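Local structure of D-alanyl transferase DltD (Enterococcus faecium TX0133A04, 6PFX) at residues S269-F272 with S273-Q276; L279-L282 with A283-N287; Q312-A315 with K316-F320; F320-S324 with Q325-R329; F382-S385 with W386-Q389. The protein probably takes part in the D-alanylation of lipoteichoic acid in the Gram-positive cell wall, as a transferase of the DltD family with an SGNH-hydrolase-like fold. All blocks are in the same frame, centred on the assembly; numbering follows the deposited sequence.

In the fold
In chain order, the five contacts occupy two helices packed on the parallel sheet and a short third helix that packs on both. Contacts 1 and 2 are the first turns and the C-terminal end of helix 271-284, their centres about 16 Å apart; the chain then enters strand 288-293. Contacts 3 and 4, centres about 11 Å apart, share Phe320 and take in most of helix 308-323 and the turn that leads to the edge strand 330-332. Contact 5, on short helix 384-388, has its centre about 8 Å from that of contact 1 and about 14 Å from that of contact 3. Lys317, Gln321 and Ser273 reach its residues, fastening the C-terminal segment to both longer helices.

Contact 1 (S269-F272 with S273-Q276); sequences SPEF and SDFQ
The first turn of helix 271-284 is set by Pro270 O, which accepts from Asp274 N at 3.0 Å and, more weakly, from Ser273 N. A serine cap precedes it: Ser269 OG, two residues ahead of Glu271, accepts from Glu271 N at 2.9 Å and also meets Val108 O. Glu271 O receives Phe275 N at 2.8 Å, and Phe272 O receives Gln276 N. On one flank the side chains of Glu271 and Asp274 cross at about a right angle, their carboxylate planes 75° apart. Glu271 gets there with CG swung away from its backbone N (chi1 -175°) and a bend at chi2. Both acids have partners beyond this turn: Glu271 OE2 bonds to Ser79 OG and OE1 to Gln78 NE2, whereas Asp274 OD1 takes Tyr142 OH and a salt bridge from Arg146, which would offset some of the negative charge. Phe272 and Phe275 pack on Ile318 of helix 308-323, and Phe272 also makes a cation-pi contact with Lys317. Between the acids, Glu271 OE1 and Asp274 OD2 stay 4.0 Å apart, and two waters span the gap, each bonded to Glu271 OE1 at 2.7 Å and to Asp274 OD2 at 2.8 Å.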
# COMPACT_ATOMS: atom_id res chain seq x y z
N SER A 269 2.92 -16.89 -0.44
CA SER A 269 3.94 -15.87 -0.23
C SER A 269 4.12 -15.53 1.24
O SER A 269 3.14 -15.54 1.98
CB SER A 269 3.48 -14.57 -0.92
OG SER A 269 4.45 -13.55 -0.86
N PRO A 270 5.34 -15.18 1.67
CA PRO A 270 5.49 -14.51 2.98
C PRO A 270 4.71 -13.23 3.06
O PRO A 270 4.40 -12.79 4.17
CB PRO A 270 7.00 -14.22 3.06
CG PRO A 270 7.63 -15.19 2.09
CD PRO A 270 6.63 -15.37 0.99
N GLU A 271 4.36 -12.62 1.93
CA GLU A 271 3.64 -11.35 1.95
C GLU A 271 2.29 -11.47 2.66
O GLU A 271 1.79 -10.47 3.18
CB GLU A 271 3.44 -10.83 0.53
CG GLU A 271 2.77 -9.44 0.47
CD GLU A 271 3.67 -8.26 0.82
OE1 GLU A 271 4.92 -8.39 0.82
OE2 GLU A 271 3.12 -7.16 1.08
N PHE A 272 1.66 -12.65 2.65
CA PHE A 272 0.40 -12.81 3.37
C PHE A 272 0.60 -12.57 4.85
O PHE A 272 -0.27 -12.01 5.52
CB PHE A 272 -0.19 -14.20 3.13
CG PHE A 272 -0.77 -14.37 1.76
CD1 PHE A 272 -2.02 -13.86 1.45
CD2 PHE A 272 -0.05 -15.02 0.78
CE1 PHE A 272 -2.54 -13.99 0.19
CE2 PHE A 272 -0.58 -15.16 -0.48
CZ PHE A 272 -1.82 -14.64 -0.78
N SER A 273 1.75 -12.99 5.38
CA SER A 273 2.06 -12.79 6.79
C SER A 273 2.59 -11.38 7.07
O SER A 273 2.27 -10.80 8.12
CB SER A 273 2.99 -13.90 7.26
OG SER A 273 2.33 -15.16 7.14
N ASP A 274 3.36 -10.79 6.14
CA ASP A 274 3.70 -9.37 6.26
C ASP A 274 2.42 -8.53 6.27
O ASP A 274 2.30 -7.57 7.04
CB ASP A 274 4.62 -8.91 5.13
CG ASP A 274 6.01 -9.56 5.17
OD1 ASP A 274 6.35 -10.29 6.12
OD2 ASP A 274 6.78 -9.33 4.21
N PHE A 275 1.45 -8.88 5.41
CA PHE A 275 0.17 -8.19 5.37
C PHE A 275 -0.57 -8.33 6.69
O PHE A 275 -1.23 -7.39 7.14
CB PHE A 275 -0.67 -8.75 4.19
CG PHE A 275 -1.96 -8.01 3.97
CD1 PHE A 275 -1.95 -6.72 3.54
CD2 PHE A 275 -3.19 -8.62 4.17
CE1 PHE A 275 -3.10 -6.02 3.35
CE2 PHE A 275 -4.37 -7.91 3.97
CZ PHE A 275 -4.32 -6.61 3.57
N GLN A 276 -0.42 -9.48 7.35
CA GLN A 276 -1.04 -9.66 8.66
C GLN A 276 -0.53 -8.64 9.67
O GLN A 276 -1.28 -8.25 10.58
CB GLN A 276 -0.82 -11.08 9.18
CG GLN A 276 -1.56 -11.35 10.48
CD GLN A 276 -3.08 -11.22 10.41
OE1 GLN A 276 -3.71 -11.29 9.35
NE2 GLN A 276 -3.68 -11.04 11.57
O HOH W 1 6.38 -7.02 2.69
O HOH W 2 6.78 -10.22 1.53

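Contact 2 (L279-L282 with A283-N287); sequences LDQL and AKNHN
Lys284 runs back along the last turns of helix 271-284 to Asp280, one turn earlier. Its CB lies 3.5 Å from Asp280 O, and CG comes still nearer to that same carbonyl oxygen. CD then passes from the carbonyl to the carboxylate, meeting Asp280 OD1 at 3.3 Å, and NZ ends in a salt bridge with Asp280 OD1. The modelled distance from NZ to OD1, 2.5 Å, is very short, so the exact position of the lysine tip is doubtful; the syn side of OD1 appears to be used. An extended chain beyond CG gives the lysine its reach, while Asp280 turns CG away from its own backbone N (chi1 -169°) to receive it. Next to this pair, the amides of Gln281 and Asn285 stand almost perpendicular, planes 89° apart, and are joined through a water that accepts from Gln281 NE2 and from Asn285 ND2, the latter at 2.8 Å. Leu282 CD2 comes against Asn287 OD1 at 3.4 Å, the two side chains crossing at about a right angle, and the leucine makes its apolar packing on Val289 and Phe291 of strand 288-293. Asn287 ND2 is held by Met93 O and Lys96 O. Asn287 N bonds to Leu282 O at 3.0 Å and His286 N to Ala283 O, with His286 at positive phi (55°): a Schellman motif, where the chain leaves the helix for strand 288-293 of the parallel sheet.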
# COMPACT_ATOMS: atom_id res chain seq x y z
N LEU A 279 -2.69 -5.64 9.19
CA LEU A 279 -4.01 -5.86 9.78
C LEU A 279 -3.96 -5.78 11.30
O LEU A 279 -4.87 -5.22 11.94
CB LEU A 279 -4.54 -7.21 9.33
CG LEU A 279 -4.72 -7.38 7.82
CD1 LEU A 279 -5.48 -8.68 7.53
CD2 LEU A 279 -5.45 -6.18 7.22
N ASP A 280 -2.92 -6.34 11.91
CA ASP A 280 -2.75 -6.27 13.36
C ASP A 280 -2.75 -4.82 13.82
O ASP A 280 -3.46 -4.46 14.77
CB ASP A 280 -1.44 -6.99 13.70
CG ASP A 280 -1.25 -7.23 15.18
OD1 ASP A 280 -0.71 -6.33 15.86
OD2 ASP A 280 -1.59 -8.34 15.66
N GLN A 281 -1.98 -3.97 13.15
CA GLN A 281 -1.88 -2.58 13.58
C GLN A 281 -3.15 -1.80 13.27
O GLN A 281 -3.58 -0.97 14.08
CB GLN A 281 -0.64 -1.93 12.97
CG GLN A 281 -0.30 -0.56 13.53
CD GLN A 281 0.17 -0.60 14.98
OE1 GLN A 281 0.50 -1.65 15.51
NE2 GLN A 281 0.20 0.56 15.62
N LEU A 282 -3.77 -2.04 12.11
CA LEU A 282 -5.02 -1.37 11.79
C LEU A 282 -6.08 -1.70 12.82
O LEU A 282 -6.82 -0.83 13.29
CB LEU A 282 -5.49 -1.78 10.39
CG LEU A 282 -4.63 -1.19 9.29
CD1 LEU A 282 -4.94 -1.95 8.00
CD2 LEU A 282 -4.88 0.25 9.06
N ALA A 283 -6.12 -2.96 13.26
CA ALA A 283 -7.12 -3.36 14.23
C ALA A 283 -6.83 -2.74 15.59
O ALA A 283 -7.74 -2.23 16.26
CB ALA A 283 -7.17 -4.89 14.31
N LYS A 284 -5.55 -2.73 16.00
CA LYS A 284 -5.20 -2.17 17.31
C LYS A 284 -5.49 -0.68 17.38
O LYS A 284 -5.84 -0.17 18.44
CB LYS A 284 -3.75 -2.50 17.65
CG LYS A 284 -3.58 -3.99 17.99
CD LYS A 284 -2.14 -4.43 18.18
CE LYS A 284 -2.04 -5.94 18.45
NZ LYS A 284 -0.63 -6.43 18.36
N ASN A 285 -5.37 0.02 16.25
CA ASN A 285 -5.68 1.44 16.16
C ASN A 285 -7.16 1.73 15.97
O ASN A 285 -7.55 2.91 15.91
CB ASN A 285 -5.00 2.05 14.94
CG ASN A 285 -3.55 2.29 15.13
OD1 ASN A 285 -3.06 2.40 16.25
ND2 ASN A 285 -2.84 2.42 14.02
N HIS A 286 -8.00 0.71 15.84
CA HIS A 286 -9.42 0.90 15.52
C HIS A 286 -9.61 1.72 14.25
O HIS A 286 -10.50 2.57 14.15
CB HIS A 286 -10.17 1.47 16.72
CG HIS A 286 -9.98 0.66 17.98
ND1 HIS A 286 -10.52 -0.59 18.14
CD2 HIS A 286 -9.27 0.92 19.10
CE1 HIS A 286 -10.17 -1.07 19.33
NE2 HIS A 286 -9.41 -0.18 19.93
N ASN A 287 -8.77 1.47 13.25
CA ASN A 287 -8.93 2.11 11.96
C ASN A 287 -10.09 1.47 11.21
O ASN A 287 -10.24 0.24 11.21
CB ASN A 287 -7.69 1.93 11.10
CG ASN A 287 -6.50 2.69 11.62
OD1 ASN A 287 -5.44 2.12 11.85
ND2 ASN A 287 -6.67 3.98 11.82
O HOH W 3 -0.22 3.31 14.24

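Contact 3 (Q312-A315 with K316-F320); sequences QGFA and KKIKF
Phe314 and Ile318 run alongside each other off the same face of the helix, with Ile318 CB over one face of the phenyl ring, 4.1 Å from Phe314 CZ. CG2 of the isoleucine touches CE2 and CZ of the ring at about the same distance. A chi1 of 162° sets the Phe314 ring beside its own carbonyl carbon, leaning toward the next turn. Beside them, Lys319 lays CB and CG on Ala315 O, each 3.2 Å away, before its chain bends at chi3. These are i to i+4 neighbours on the middle of helix 308-323, where Ile318 N bonds to Phe314 O at 2.9 Å and Lys319 N to Ala315 O likewise. Helix 271-284 covers the apolar pair, Phe272 reaching Phe314, whose ring also meets that of Phe107. Strand 288-293 approaches Ile318 and Lys319 through Ile293. Further out, the lysines run to separate anchors: Lys319 NZ makes a salt bridge with Asp332 of strand 330-332, Lys316 NZ bonds to Pro391 O and Leu394 O, and Lys317 NZ is gripped by the carbonyls of Arg267, Trp386 and Gln389.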
# COMPACT_ATOMS: atom_id res chain seq x y z
N GLN A 312 -7.99 -14.54 -9.40
CA GLN A 312 -9.22 -14.72 -8.64
C GLN A 312 -8.98 -15.54 -7.38
O GLN A 312 -9.65 -15.31 -6.36
CB GLN A 312 -10.28 -15.39 -9.52
CG GLN A 312 -10.78 -14.50 -10.60
CD GLN A 312 -11.40 -15.24 -11.77
OE1 GLN A 312 -11.73 -16.42 -11.67
NE2 GLN A 312 -11.52 -14.55 -12.90
N GLY A 313 -8.08 -16.52 -7.44
CA GLY A 313 -7.70 -17.27 -6.25
C GLY A 313 -6.94 -16.42 -5.26
O GLY A 313 -7.17 -16.52 -4.05
N PHE A 314 -6.02 -15.57 -5.75
CA PHE A 314 -5.38 -14.62 -4.86
C PHE A 314 -6.43 -13.78 -4.12
O PHE A 314 -6.37 -13.60 -2.90
CB PHE A 314 -4.41 -13.68 -5.59
CG PHE A 314 -4.08 -12.47 -4.78
CD1 PHE A 314 -3.15 -12.53 -3.75
CD2 PHE A 314 -4.76 -11.28 -4.99
CE1 PHE A 314 -2.89 -11.43 -2.97
CE2 PHE A 314 -4.50 -10.18 -4.21
CZ PHE A 314 -3.58 -10.27 -3.18
N ALA A 315 -7.40 -13.26 -4.87
CA ALA A 315 -8.41 -12.40 -4.26
C ALA A 315 -9.24 -13.17 -3.25
O ALA A 315 -9.54 -12.66 -2.17
CB ALA A 315 -9.32 -11.82 -5.34
N LYS A 316 -9.60 -14.43 -3.56
CA LYS A 316 -10.32 -15.25 -2.60
C LYS A 316 -9.53 -15.40 -1.31
O LYS A 316 -10.10 -15.29 -0.21
CB LYS A 316 -10.59 -16.64 -3.20
CG LYS A 316 -11.45 -17.56 -2.32
CD LYS A 316 -11.77 -18.89 -2.99
CE LYS A 316 -12.87 -19.62 -2.25
NZ LYS A 316 -12.35 -20.64 -1.33
N LYS A 317 -8.23 -15.64 -1.43
CA LYS A 317 -7.39 -15.87 -0.26
C LYS A 317 -7.25 -14.60 0.57
O LYS A 317 -7.38 -14.63 1.81
CB LYS A 317 -6.02 -16.39 -0.70
CG LYS A 317 -5.11 -16.74 0.47
CD LYS A 317 -3.90 -17.55 0.02
CE LYS A 317 -2.92 -17.75 1.16
NZ LYS A 317 -1.82 -18.70 0.76
N ILE A 318 -7.00 -13.45 -0.07
CA ILE A 318 -6.83 -12.22 0.69
C ILE A 318 -8.15 -11.78 1.32
O ILE A 318 -8.16 -11.26 2.44
CB ILE A 318 -6.13 -11.13 -0.14
CG1 ILE A 318 -5.34 -10.18 0.77
CG2 ILE A 318 -7.10 -10.38 -1.00
CD1 ILE A 318 -4.17 -10.85 1.46
N LYS A 319 -9.27 -12.01 0.63
CA LYS A 319 -10.58 -11.68 1.18
C LYS A 319 -10.94 -12.58 2.35
O LYS A 319 -11.55 -12.10 3.32
CB LYS A 319 -11.64 -11.66 0.08
CG LYS A 319 -11.43 -10.49 -0.88
CD LYS A 319 -12.65 -10.20 -1.75
CE LYS A 319 -13.23 -11.43 -2.39
NZ LYS A 319 -14.26 -11.03 -3.40
N PHE A 320 -10.54 -13.85 2.32
CA PHE A 320 -10.71 -14.69 3.50
C PHE A 320 -9.94 -14.12 4.69
O PHE A 320 -10.46 -14.02 5.80
CB PHE A 320 -10.26 -16.12 3.19
CG PHE A 320 -10.37 -17.05 4.35
CD1 PHE A 320 -9.33 -17.20 5.25
CD2 PHE A 320 -11.53 -17.77 4.56
CE1 PHE A 320 -9.44 -18.07 6.33
CE2 PHE A 320 -11.65 -18.63 5.63
CZ PHE A 320 -10.61 -18.77 6.52

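Contact 4 (F320-S324 with Q325-R329); sequences FQLNS and QGFNR
Leu322 O accepts from Gln325 N and Phe327 N, at 3.1 and 3.0 Å, from opposite faces of its carbonyl plane, while Gly326 N reaches Asn323 O across a type I turn from Asn323 to Gly326. Gln325 folds its amide back onto the last helical turn: NE2 bonds to Gln321 O at 2.9 Å, a nearly straight contact (N-H...O 166°) lying in the plane of the Gln325 amide but above that of the carbonyl. The two glutamines run side by side, their amides 33° apart. The tip of Gln325 is tied to neighbours too, with OE1 taking Gln276 NE2 and Asp378 N. Gly326, at positive phi (104°), makes this a Schellman motif that ends helix 308-323 before edge strand 330-332. Phe327 comes next: its ring edge, near its plane, faces Leu322 O, and its CB meets Leu322 CD2 at 3.8 Å, with the side chains crossing at about a right angle. The ring also stacks on Tyr375. Ser324 OG and its own N both bond to Phe320 O, approaching from opposite faces. On the outer side Asn328 ND2 donates to Asn323 OD1 at 3.1 Å, from above that carbonyl plane. Two waters reinforce this pair: one donates to Asn323 O and Asn328 OD1, the other to Asn323 OD1 and Asn328 O, the latter at 2.9 Å.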
# COMPACT_ATOMS: atom_id res chain seq x y z
N PHE A 320 -10.54 -13.85 2.32
CA PHE A 320 -10.71 -14.69 3.50
C PHE A 320 -9.94 -14.12 4.69
O PHE A 320 -10.46 -14.02 5.80
CB PHE A 320 -10.26 -16.12 3.19
CG PHE A 320 -10.37 -17.05 4.35
CD1 PHE A 320 -9.33 -17.20 5.25
CD2 PHE A 320 -11.53 -17.77 4.56
CE1 PHE A 320 -9.44 -18.07 6.33
CE2 PHE A 320 -11.65 -18.63 5.63
CZ PHE A 320 -10.61 -18.77 6.52
N GLN A 321 -8.69 -13.70 4.45
CA GLN A 321 -7.89 -13.16 5.55
C GLN A 321 -8.53 -11.90 6.11
O GLN A 321 -8.55 -11.68 7.33
CB GLN A 321 -6.46 -12.87 5.07
CG GLN A 321 -5.46 -12.43 6.17
CD GLN A 321 -4.02 -12.44 5.67
OE1 GLN A 321 -3.75 -12.92 4.56
NE2 GLN A 321 -3.10 -11.89 6.46
N LEU A 322 -9.06 -11.05 5.23
CA LEU A 322 -9.69 -9.80 5.64
C LEU A 322 -11.01 -10.07 6.34
O LEU A 322 -11.20 -9.68 7.50
CB LEU A 322 -9.86 -8.92 4.39
CG LEU A 322 -8.57 -8.31 3.85
CD1 LEU A 322 -8.75 -7.67 2.49
CD2 LEU A 322 -8.02 -7.26 4.80
N ASN A 323 -11.93 -10.76 5.66
CA ASN A 323 -13.28 -10.95 6.17
C ASN A 323 -13.30 -11.77 7.45
O ASN A 323 -14.09 -11.50 8.35
CB ASN A 323 -14.14 -11.64 5.11
CG ASN A 323 -14.43 -10.78 3.91
OD1 ASN A 323 -14.38 -9.54 3.98
ND2 ASN A 323 -14.78 -11.41 2.81
N SER A 324 -12.45 -12.80 7.53
CA SER A 324 -12.46 -13.65 8.71
C SER A 324 -12.10 -12.88 9.96
O SER A 324 -12.41 -13.32 11.07
CB SER A 324 -11.49 -14.83 8.55
OG SER A 324 -10.14 -14.40 8.58
N GLN A 325 -11.43 -11.74 9.82
CA GLN A 325 -10.99 -10.95 10.95
C GLN A 325 -11.78 -9.67 11.12
O GLN A 325 -11.49 -8.89 12.04
CB GLN A 325 -9.49 -10.65 10.80
CG GLN A 325 -8.64 -11.92 10.68
CD GLN A 325 -7.16 -11.59 10.67
OE1 GLN A 325 -6.50 -11.58 11.72
NE2 GLN A 325 -6.63 -11.32 9.49
N GLY A 326 -12.80 -9.44 10.30
CA GLY A 326 -13.68 -8.31 10.48
C GLY A 326 -13.47 -7.16 9.53
O GLY A 326 -14.19 -6.15 9.64
N PHE A 327 -12.51 -7.27 8.61
CA PHE A 327 -12.29 -6.25 7.59
C PHE A 327 -13.20 -6.59 6.41
O PHE A 327 -12.89 -7.46 5.61
CB PHE A 327 -10.83 -6.25 7.16
CG PHE A 327 -9.85 -5.90 8.27
CD1 PHE A 327 -9.53 -4.57 8.52
CD2 PHE A 327 -9.23 -6.88 9.01
CE1 PHE A 327 -8.63 -4.23 9.48
CE2 PHE A 327 -8.32 -6.55 9.96
CZ PHE A 327 -8.02 -5.22 10.22
N ASN A 328 -14.35 -5.91 6.33
CA ASN A 328 -15.37 -6.29 5.36
C ASN A 328 -15.63 -5.20 4.32
O ASN A 328 -16.56 -5.34 3.52
CB ASN A 328 -16.69 -6.62 6.06
CG ASN A 328 -16.58 -7.80 6.99
OD1 ASN A 328 -16.94 -7.73 8.17
ND2 ASN A 328 -16.10 -8.91 6.47
N ARG A 329 -14.81 -4.15 4.31
CA ARG A 329 -14.98 -3.03 3.38
C ARG A 329 -13.89 -3.14 2.33
O ARG A 329 -12.75 -2.72 2.55
CB ARG A 329 -14.91 -1.70 4.12
CG ARG A 329 -15.25 -0.49 3.27
CD ARG A 329 -15.07 0.80 4.04
NE ARG A 329 -15.96 0.98 5.18
CZ ARG A 329 -15.61 0.74 6.44
NH1 ARG A 329 -14.41 0.26 6.73
NH2 ARG A 329 -16.48 0.95 7.42
O HOH W 4 -16.55 -10.62 9.20
O HOH W 5 -16.19 -7.87 2.25

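Contact 5 (F382-S385 with W386-Q389); sequences FSKS and WQHQ
Ser383, at the N-cap of the short helix 384-388, offers its hydroxyl to Trp386 N. Trp386 thus comes first: its N donates to Ser383 OG at 3.1 Å in a nearly straight bond (N-H...O 166°), and its CB packs on the same hydroxyl. Ser383 OG is also bonded to Ala380 O; chi1 of 71° sets it between the backbone N and the carbonyl carbon, where it faces the helix. The Trp386 indole swings away, NE1 bonding to Gln321 OE1, with Lys317 in a cation-pi contact and Phe381 meeting the ring edge-to-face. Gln387 follows, its N bonded to Ser383 O at 3.1 Å. Its side chain runs over that same carbonyl, CG 3.4 Å from Ser383 O, before NE2 reaches Ser273 OG on helix 271-284. His388 lays one ring face on Lys384 O, with CG and CD2 each 3.3 Å from that oxygen, and its N bonds to Lys384 O at 3.0 Å. The lysine side chain extends beside the histidine. Gln389 closes the segment: its CB lies on Ser385 O, and a water donating to Gln389 OE1 at 2.7 Å also hydrogen-bonds with Ser385 OG at 2.9 Å.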
# COMPACT_ATOMS: atom_id res chain seq x y z
N PHE A 382 0.12 -15.43 10.59
CA PHE A 382 1.58 -15.30 10.54
C PHE A 382 2.29 -16.60 10.14
O PHE A 382 3.49 -16.57 9.86
CB PHE A 382 2.13 -14.81 11.91
CG PHE A 382 1.75 -13.39 12.25
CD1 PHE A 382 2.07 -12.34 11.39
CD2 PHE A 382 1.07 -13.11 13.42
CE1 PHE A 382 1.70 -11.03 11.70
CE2 PHE A 382 0.70 -11.81 13.73
CZ PHE A 382 1.02 -10.77 12.86
N SER A 383 1.56 -17.71 10.08
CA SER A 383 2.17 -19.03 9.94
C SER A 383 2.53 -19.34 8.50
O SER A 383 1.92 -18.84 7.55
CB SER A 383 1.22 -20.13 10.42
OG SER A 383 0.13 -20.30 9.53
N LYS A 384 3.52 -20.23 8.35
CA LYS A 384 3.87 -20.73 7.03
C LYS A 384 2.72 -21.52 6.42
O LYS A 384 2.57 -21.55 5.19
CB LYS A 384 5.15 -21.58 7.09
CG LYS A 384 6.40 -20.77 7.40
CD LYS A 384 7.46 -20.88 6.32
CE LYS A 384 8.65 -19.98 6.64
NZ LYS A 384 9.75 -20.14 5.65
N SER A 385 1.90 -22.16 7.25
CA SER A 385 0.74 -22.85 6.73
C SER A 385 -0.15 -21.90 5.95
O SER A 385 -0.58 -22.20 4.83
CB SER A 385 -0.05 -23.47 7.88
OG SER A 385 -1.24 -24.07 7.42
N TRP A 386 -0.44 -20.73 6.53
CA TRP A 386 -1.24 -19.75 5.82
C TRP A 386 -0.54 -19.27 4.55
O TRP A 386 -1.17 -19.15 3.49
CB TRP A 386 -1.59 -18.57 6.74
CG TRP A 386 -2.37 -17.53 5.97
CD1 TRP A 386 -1.97 -16.27 5.63
CD2 TRP A 386 -3.65 -17.72 5.37
NE1 TRP A 386 -2.93 -15.66 4.86
CE2 TRP A 386 -3.98 -16.52 4.70
CE3 TRP A 386 -4.56 -18.78 5.35
CZ2 TRP A 386 -5.18 -16.36 4.01
CZ3 TRP A 386 -5.74 -18.62 4.67
CH2 TRP A 386 -6.06 -17.41 4.03
N GLN A 387 0.76 -18.98 4.64
CA GLN A 387 1.50 -18.53 3.46
C GLN A 387 1.36 -19.50 2.30
O GLN A 387 1.26 -19.09 1.14
CB GLN A 387 2.97 -18.32 3.83
CG GLN A 387 3.21 -17.21 4.84
CD GLN A 387 4.62 -17.21 5.40
OE1 GLN A 387 5.58 -17.56 4.71
NE2 GLN A 387 4.75 -16.83 6.66
N HIS A 388 1.31 -20.80 2.60
CA HIS A 388 1.25 -21.85 1.59
C HIS A 388 -0.17 -22.35 1.31
O HIS A 388 -0.34 -23.25 0.48
CB HIS A 388 2.12 -23.04 2.02
CG HIS A 388 3.55 -22.69 2.28
ND1 HIS A 388 4.21 -21.68 1.62
CD2 HIS A 388 4.46 -23.23 3.13
CE1 HIS A 388 5.46 -21.61 2.05
NE2 HIS A 388 5.63 -22.54 2.97
N GLN A 389 -1.18 -21.77 1.96
CA GLN A 389 -2.54 -22.29 1.89
C GLN A 389 -3.11 -22.12 0.49
O GLN A 389 -3.11 -21.01 -0.05
CB GLN A 389 -3.42 -21.53 2.88
CG GLN A 389 -4.93 -21.72 2.71
CD GLN A 389 -5.48 -22.84 3.57
OE1 GLN A 389 -5.22 -22.91 4.77
NE2 GLN A 389 -6.28 -23.70 2.96
O HOH W 6 -3.52 -22.43 6.78